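Local coordinates for fiber protein (Duck adenovirus 1, PDB 6ITX) that probably attaches the avian adenovirus particle to its host-cell receptor through the trimeric C-terminal head of the fiber, the part modelled here, at residues L194-N199 against F296-A301; C166-R171 against L260-M265. All coordinates share one frame; numbering follows the deposited sequence.

Interaction 1: residues L194-N199 against F296-A301; sequences LYFAAN and FTYVGA. With GLN (glutamine), chain G.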
loop_
_atom_site.group_PDB
_atom_site.type_symbol
_atom_site.label_atom_id
_atom_site.label_comp_id
_atom_site.label_asym_id
_atom_site.label_seq_id
_atom_site.Cartn_x
_atom_site.Cartn_y
_atom_site.Cartn_z
ATOM N N LEU A 194 20.466 -4.355 -11.132
ATOM C CA LEU A 194 20.511 -5.596 -10.367
ATOM C C LEU A 194 19.931 -5.444 -8.967
ATOM O O LEU A 194 19.551 -6.448 -8.354
ATOM C CB LEU A 194 21.952 -6.107 -10.286
ATOM C CG LEU A 194 22.627 -6.417 -11.623
ATOM C CD1 LEU A 194 23.998 -6.962 -11.364
ATOM C CD2 LEU A 194 21.807 -7.406 -12.441
ATOM N N TYR A 195 19.844 -4.221 -8.445
ATOM C CA TYR A 195 19.288 -4.037 -7.110
ATOM C C TYR A 195 17.784 -4.215 -7.089
ATOM O O TYR A 195 17.199 -4.270 -6.000
ATOM C CB TYR A 195 19.643 -2.651 -6.561
ATOM C CG TYR A 195 21.021 -2.571 -5.941
ATOM C CD1 TYR A 195 22.090 -3.290 -6.476
ATOM C CD2 TYR A 195 21.255 -1.779 -4.826
ATOM C CE1 TYR A 195 23.354 -3.224 -5.912
ATOM C CE2 TYR A 195 22.518 -1.694 -4.258
ATOM C CZ TYR A 195 23.566 -2.418 -4.803
ATOM O OH TYR A 195 24.821 -2.345 -4.234
ATOM N N PHE A 196 17.160 -4.303 -8.264
ATOM C CA PHE A 196 15.716 -4.366 -8.409
ATOM C C PHE A 196 15.237 -5.741 -8.867
ATOM O O PHE A 196 14.085 -5.880 -9.298
ATOM C CB PHE A 196 15.240 -3.294 -9.390
ATOM C CG PHE A 196 15.463 -1.885 -8.922
ATOM C CD1 PHE A 196 16.671 -1.247 -9.158
ATOM C CD2 PHE A 196 14.446 -1.182 -8.288
ATOM C CE1 PHE A 196 16.877 0.049 -8.760
ATOM C CE2 PHE A 196 14.644 0.118 -7.872
ATOM C CZ PHE A 196 15.867 0.738 -8.116
ATOM N N ALA A 197 16.085 -6.753 -8.821
ATOM C CA ALA A 197 15.564 -8.104 -8.845
ATOM C C ALA A 197 14.978 -8.432 -7.474
ATOM O O ALA A 197 15.409 -7.894 -6.448
ATOM C CB ALA A 197 16.664 -9.098 -9.209
ATOM N N ALA A 198 13.983 -9.309 -7.457
ATOM C CA ALA A 198 13.328 -9.626 -6.193
ATOM C C ALA A 198 14.247 -10.464 -5.302
ATOM O O ALA A 198 14.926 -11.383 -5.773
ATOM C CB ALA A 198 12.007 -10.350 -6.450
ATOM N N ASN A 199 14.253 -10.145 -4.003
ATOM C CA ASN A 199 15.200 -10.750 -3.066
ATOM C C ASN A 199 15.240 -12.267 -3.194
ATOM O O ASN A 199 14.201 -12.924 -3.255
ATOM C CB ASN A 199 14.834 -10.377 -1.630
ATOM C CG ASN A 199 15.798 -10.981 -0.611
ATOM O OD1 ASN A 199 15.558 -12.060 -0.045
ATOM N ND2 ASN A 199 16.902 -10.284 -0.379
ATOM N N PHE A 296 3.274 -0.074 -5.634
ATOM C CA PHE A 296 3.460 -1.389 -5.033
ATOM C C PHE A 296 4.861 -1.462 -4.445
ATOM O O PHE A 296 5.746 -0.679 -4.807
ATOM C CB PHE A 296 3.274 -2.506 -6.062
ATOM C CG PHE A 296 4.283 -2.456 -7.192
ATOM C CD1 PHE A 296 4.086 -1.614 -8.283
ATOM C CD2 PHE A 296 5.443 -3.221 -7.137
ATOM C CE1 PHE A 296 5.017 -1.544 -9.299
ATOM C CE2 PHE A 296 6.376 -3.156 -8.153
ATOM C CZ PHE A 296 6.160 -2.317 -9.242
ATOM N N THR A 297 5.067 -2.435 -3.554
ATOM C CA THR A 297 6.343 -2.618 -2.870
ATOM C C THR A 297 6.724 -4.093 -2.840
ATOM O O THR A 297 5.879 -4.953 -2.589
ATOM C CB THR A 297 6.281 -2.072 -1.429
ATOM O OG1 THR A 297 6.227 -0.632 -1.441
ATOM C CG2 THR A 297 7.495 -2.516 -0.627
ATOM N N TYR A 298 7.995 -4.394 -3.097
ATOM C CA TYR A 298 8.523 -5.733 -2.846
ATOM C C TYR A 298 9.951 -5.614 -2.331
ATOM O O TYR A 298 10.579 -4.547 -2.421
ATOM C CB TYR A 298 8.480 -6.625 -4.104
ATOM C CG TYR A 298 9.317 -6.099 -5.243
ATOM C CD1 TYR A 298 8.812 -5.139 -6.100
ATOM C CD2 TYR A 298 10.614 -6.540 -5.449
ATOM C CE1 TYR A 298 9.567 -4.636 -7.130
ATOM C CE2 TYR A 298 11.378 -6.042 -6.486
ATOM C CZ TYR A 298 10.847 -5.089 -7.325
ATOM O OH TYR A 298 11.587 -4.573 -8.369
ATOM N N VAL A 299 10.463 -6.733 -1.810
ATOM C CA VAL A 299 11.829 -6.780 -1.293
ATOM C C VAL A 299 12.813 -6.820 -2.455
ATOM O O VAL A 299 12.765 -7.717 -3.305
ATOM C CB VAL A 299 12.036 -7.987 -0.371
ATOM C CG1 VAL A 299 13.261 -7.775 0.493
ATOM C CG2 VAL A 299 10.833 -8.232 0.501
ATOM N N GLY A 300 13.725 -5.850 -2.487
ATOM C CA GLY A 300 14.785 -5.830 -3.473
ATOM C C GLY A 300 15.902 -6.808 -3.146
ATOM O O GLY A 300 15.898 -7.499 -2.125
ATOM N N ALA A 301 16.883 -6.864 -4.045
ATOM C CA ALA A 301 17.983 -7.824 -3.907
ATOM C C ALA A 301 18.868 -7.511 -2.709
ATOM O O ALA A 301 19.092 -6.349 -2.329
ATOM C CB ALA A 301 18.810 -7.864 -5.159
ATOM O OXT ALA A 301 19.366 -8.458 -2.088
HETATM N N GLN G . 21.417 -7.831 -1.271
HETATM C CA GLN G . 21.432 -7.225 0.053
HETATM C C GLN G . 22.719 -7.628 0.804
HETATM O O GLN G . 23.830 -7.636 0.243
HETATM C CB GLN G . 20.177 -7.636 0.866
HETATM C CG GLN G . 18.842 -6.891 0.531
HETATM C CD GLN G . 17.804 -6.923 1.671
HETATM O OE1 GLN G . 18.095 -7.359 2.791
HETATM N NE2 GLN G . 16.593 -6.446 1.386
HETATM O O HOH W 1 17.873 -3.747 -2.908
#
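Tyr-298 meets Phe-196, and Asn-199 meets Val-299, where the chain's C-terminal tail, 296-301, joins the loop 194-199 that leads into helix 200-203 of this beta-sheet fiber head. The phenol of Tyr-298 reaches the loop with its rim: OH donates to Phe-196 O at 3.0 Å, tilted 28° from the carbonyl plane, while CD2 lies alongside Ala-198 CB at 4.2 Å. The ring gets there because CG sits between the backbone N and the carbonyl carbon (chi1 62°), which turns it from the strand toward the loop.

Where the strand ends, the backbones take over. Asn-199 N donates to Val-299 O at 2.9 Å, from above the carbonyl plane, and that same oxygen receives a CA-H...O contact from Ala-198. Two residues on, at the chain's end, Ala-301 N gives a longer bond to Tyr-195 O at 3.3 Å. A water donates to both Tyr-195 O and Ala-301 O, linking the terminal carboxylate to the same carbonyl that Ala-301 N bonds.

Further out, Asn-199 is the N-cap of helix 200-203, its OD1 accepting from Ser-202 N. Val-135 lies against both Phe-196 and Tyr-298, and Val-299 packs on Pro-293 of the second subunit. Val-299, Gly-300 and Ala-301 also line the pocket of a bound glutamine, completed by Gly-133. With CG of Asn-199 anti to its backbone N (chi1 -180°), ND2 turns back over the tail and makes a weak bond to Gly-300 O at 3.4 Å, while CG1 of Val-299 touches Asn-199 CB at 3.7 Å.

Interaction 2: residues C166-R171 against L260-M265; sequences CPFSAR and LNAIYM
Phe-168 meets Leu-260 face-on: Leu-260 CB stands 3.7 Å from the ring centroid and 17° off the ring normal, a CH-pi contact. Leu-260 runs back along the same face, so that CD1 comes to 3.6 Å from Phe-168 CG; the two side chains run antiparallel, the leucine's CB near the CZ end of the ring and its CD1 near the root. The other face of the ring takes Cys-166 SG from its own segment, 3.6 Å above the plane and offset toward the rim. Sulfur and leucine thus sandwich the phenyl, and both faces are occupied.

The ring's far edge is turned to the backbone that enters strand 262-271. Asn-261 O lies near the ring plane by CE2, Ala-262 N sits at the edge in plane, and Ala-262 CB is 4.1 Å from Phe-168 CZ. Phe-168 reaches this position through a chi1 of 56°, which points the ring from the turn toward 260-262. The contact is thus a ring face against leucine and a ring edge against backbone, without hydrogen bonding between the segments.

Packing slackens at both ends. Cys-166 CA merely approaches Ala-262 CB at 4.5 Å, and on the outer side Ala-170 and Arg-171 are exposed, the arginine leaning on Leu-194 of a nearby loop. Inward, Pro-167 rests on Ile-97 and Met-99 of strand 95-100.

Cys-166 O accepts from Ser-169 N at 3.0 Å, closing a type I beta turn. The turn follows strand 160-165, the antiparallel neighbour of strand 262-271, and its phenylalanine packs against residues 260-262, where the partner strand begins, at this end of the antiparallel pair within the beta-sheet head.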
loop_
_atom_site.group_PDB
_atom_site.type_symbol
_atom_site.label_atom_id
_atom_site.label_comp_id
_atom_site.label_asym_id
_atom_site.label_seq_id
_atom_site.Cartn_x
_atom_site.Cartn_y
_atom_site.Cartn_z
ATOM N N CYS A 166 11.441 -7.099 -16.039
ATOM C CA CYS A 166 12.792 -7.649 -15.991
ATOM C C CYS A 166 13.790 -6.504 -15.926
ATOM O O CYS A 166 14.400 -6.138 -16.941
ATOM C CB CYS A 166 13.073 -8.549 -17.190
ATOM S SG CYS A 166 14.554 -9.534 -16.939
ATOM N N PRO A 167 13.989 -5.918 -14.749
ATOM C CA PRO A 167 14.971 -4.823 -14.634
ATOM C C PRO A 167 16.390 -5.237 -14.988
ATOM O O PRO A 167 17.228 -4.366 -15.250
ATOM C CB PRO A 167 14.858 -4.392 -13.160
ATOM C CG PRO A 167 14.146 -5.494 -12.469
ATOM C CD PRO A 167 13.310 -6.216 -13.479
ATOM N N PHE A 168 16.684 -6.538 -15.011
ATOM C CA PHE A 168 17.995 -7.062 -15.380
ATOM C C PHE A 168 17.969 -7.711 -16.764
ATOM O O PHE A 168 18.738 -8.635 -17.044
ATOM C CB PHE A 168 18.483 -8.057 -14.325
ATOM C CG PHE A 168 17.519 -9.180 -14.076
ATOM C CD1 PHE A 168 17.576 -10.343 -14.838
ATOM C CD2 PHE A 168 16.535 -9.067 -13.103
ATOM C CE1 PHE A 168 16.686 -11.371 -14.626
ATOM C CE2 PHE A 168 15.640 -10.095 -12.881
ATOM C CZ PHE A 168 15.717 -11.249 -13.642
ATOM N N SER A 169 17.076 -7.243 -17.639
ATOM C CA SER A 169 16.970 -7.802 -18.981
ATOM C C SER A 169 18.239 -7.627 -19.811
ATOM O O SER A 169 18.370 -8.292 -20.846
ATOM C CB SER A 169 15.802 -7.165 -19.729
ATOM O OG SER A 169 16.029 -5.781 -19.965
ATOM N N ALA A 170 19.167 -6.748 -19.412
ATOM C CA ALA A 170 20.376 -6.578 -20.215
ATOM C C ALA A 170 21.310 -7.773 -20.045
ATOM O O ALA A 170 21.898 -8.259 -21.023
ATOM C CB ALA A 170 21.079 -5.269 -19.852
ATOM N N ARG A 171 21.424 -8.282 -18.810
ATOM C CA ARG A 171 22.181 -9.496 -18.523
ATOM C C ARG A 171 21.378 -10.756 -18.827
ATOM O O ARG A 171 21.959 -11.811 -19.091
ATOM C CB ARG A 171 22.615 -9.486 -17.048
ATOM C CG ARG A 171 23.182 -10.794 -16.521
ATOM C CD ARG A 171 24.154 -10.538 -15.371
ATOM N NE ARG A 171 24.137 -9.132 -14.951
ATOM C CZ ARG A 171 25.138 -8.272 -15.140
ATOM N NH1 ARG A 171 25.030 -7.007 -14.730
ATOM N NH2 ARG A 171 26.254 -8.676 -15.737
ATOM N N LEU A 260 18.403 -14.922 -11.211
ATOM C CA LEU A 260 17.719 -13.750 -10.684
ATOM C C LEU A 260 16.202 -13.853 -10.812
ATOM O O LEU A 260 15.674 -14.533 -11.698
ATOM C CB LEU A 260 18.187 -12.498 -11.416
ATOM C CG LEU A 260 19.637 -12.094 -11.221
ATOM C CD1 LEU A 260 19.806 -10.640 -11.640
ATOM C CD2 LEU A 260 20.048 -12.312 -9.767
ATOM N N ASN A 261 15.503 -13.126 -9.932
ATOM C CA ASN A 261 14.043 -13.123 -9.865
ATOM C C ASN A 261 13.497 -11.904 -10.601
ATOM O O ASN A 261 13.863 -10.767 -10.283
ATOM C CB ASN A 261 13.550 -13.088 -8.415
ATOM C CG ASN A 261 13.861 -14.354 -7.646
ATOM O OD1 ASN A 261 13.912 -15.448 -8.200
ATOM N ND2 ASN A 261 14.044 -14.205 -6.347
ATOM N N ALA A 262 12.602 -12.135 -11.558
ATOM C CA ALA A 262 11.871 -11.032 -12.155
ATOM C C ALA A 262 10.582 -10.848 -11.361
ATOM O O ALA A 262 10.353 -11.544 -10.370
ATOM C CB ALA A 262 11.617 -11.295 -13.639
ATOM N N ILE A 263 9.728 -9.909 -11.781
ATOM C CA ILE A 263 8.451 -9.664 -11.111
ATOM C C ILE A 263 7.312 -9.916 -12.092
ATOM O O ILE A 263 7.262 -9.296 -13.162
ATOM C CB ILE A 263 8.357 -8.244 -10.542
ATOM C CG1 ILE A 263 9.416 -8.034 -9.471
ATOM C CG2 ILE A 263 6.999 -8.018 -9.941
ATOM C CD1 ILE A 263 10.591 -7.239 -9.992
ATOM N N TYR A 264 6.402 -10.825 -11.722
ATOM C CA TYR A 264 5.169 -11.069 -12.462
ATOM C C TYR A 264 4.051 -10.207 -11.895
ATOM O O TYR A 264 3.939 -10.020 -10.680
ATOM C CB TYR A 264 4.763 -12.546 -12.389
ATOM C CG TYR A 264 3.488 -12.911 -13.135
ATOM C CD1 TYR A 264 3.419 -12.835 -14.530
ATOM C CD2 TYR A 264 2.363 -13.357 -12.453
ATOM C CE1 TYR A 264 2.259 -13.180 -15.222
ATOM C CE2 TYR A 264 1.190 -13.720 -13.141
ATOM C CZ TYR A 264 1.142 -13.626 -14.527
ATOM O OH TYR A 264 -0.020 -13.974 -15.216
ATOM N N MET A 265 3.227 -9.673 -12.781
ATOM C CA MET A 265 2.148 -8.784 -12.386
ATOM C C MET A 265 0.934 -9.147 -13.203
ATOM O O MET A 265 0.966 -9.027 -14.429
ATOM C CB MET A 265 2.532 -7.335 -12.620
ATOM C CG MET A 265 3.787 -6.982 -11.871
ATOM S SD MET A 265 3.994 -5.231 -11.773
ATOM C CE MET A 265 4.475 -5.081 -10.090
#

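Interactions 1 and 2 lie side by side, their centres about 10 Å apart, with segments that alternate along the chain. The closest tie is polar: Asn-261 ND2 is 3.0 Å from Ala-198 O, probably a hydrogen bond, so the residue entering strand 262-271 also holds the loop that receives the C-terminal tail. Packing continues the seam: Pro-167 CG lies against Phe-196 O, and Ile-263 CD1 against Tyr-298 OH. Phe-296 touches Met-265 farther along. Interaction 1 supplies three residues of the glutamine pocket directly; interaction 2 stands behind it, the Leu-260 side chain about 10 Å from that ligand.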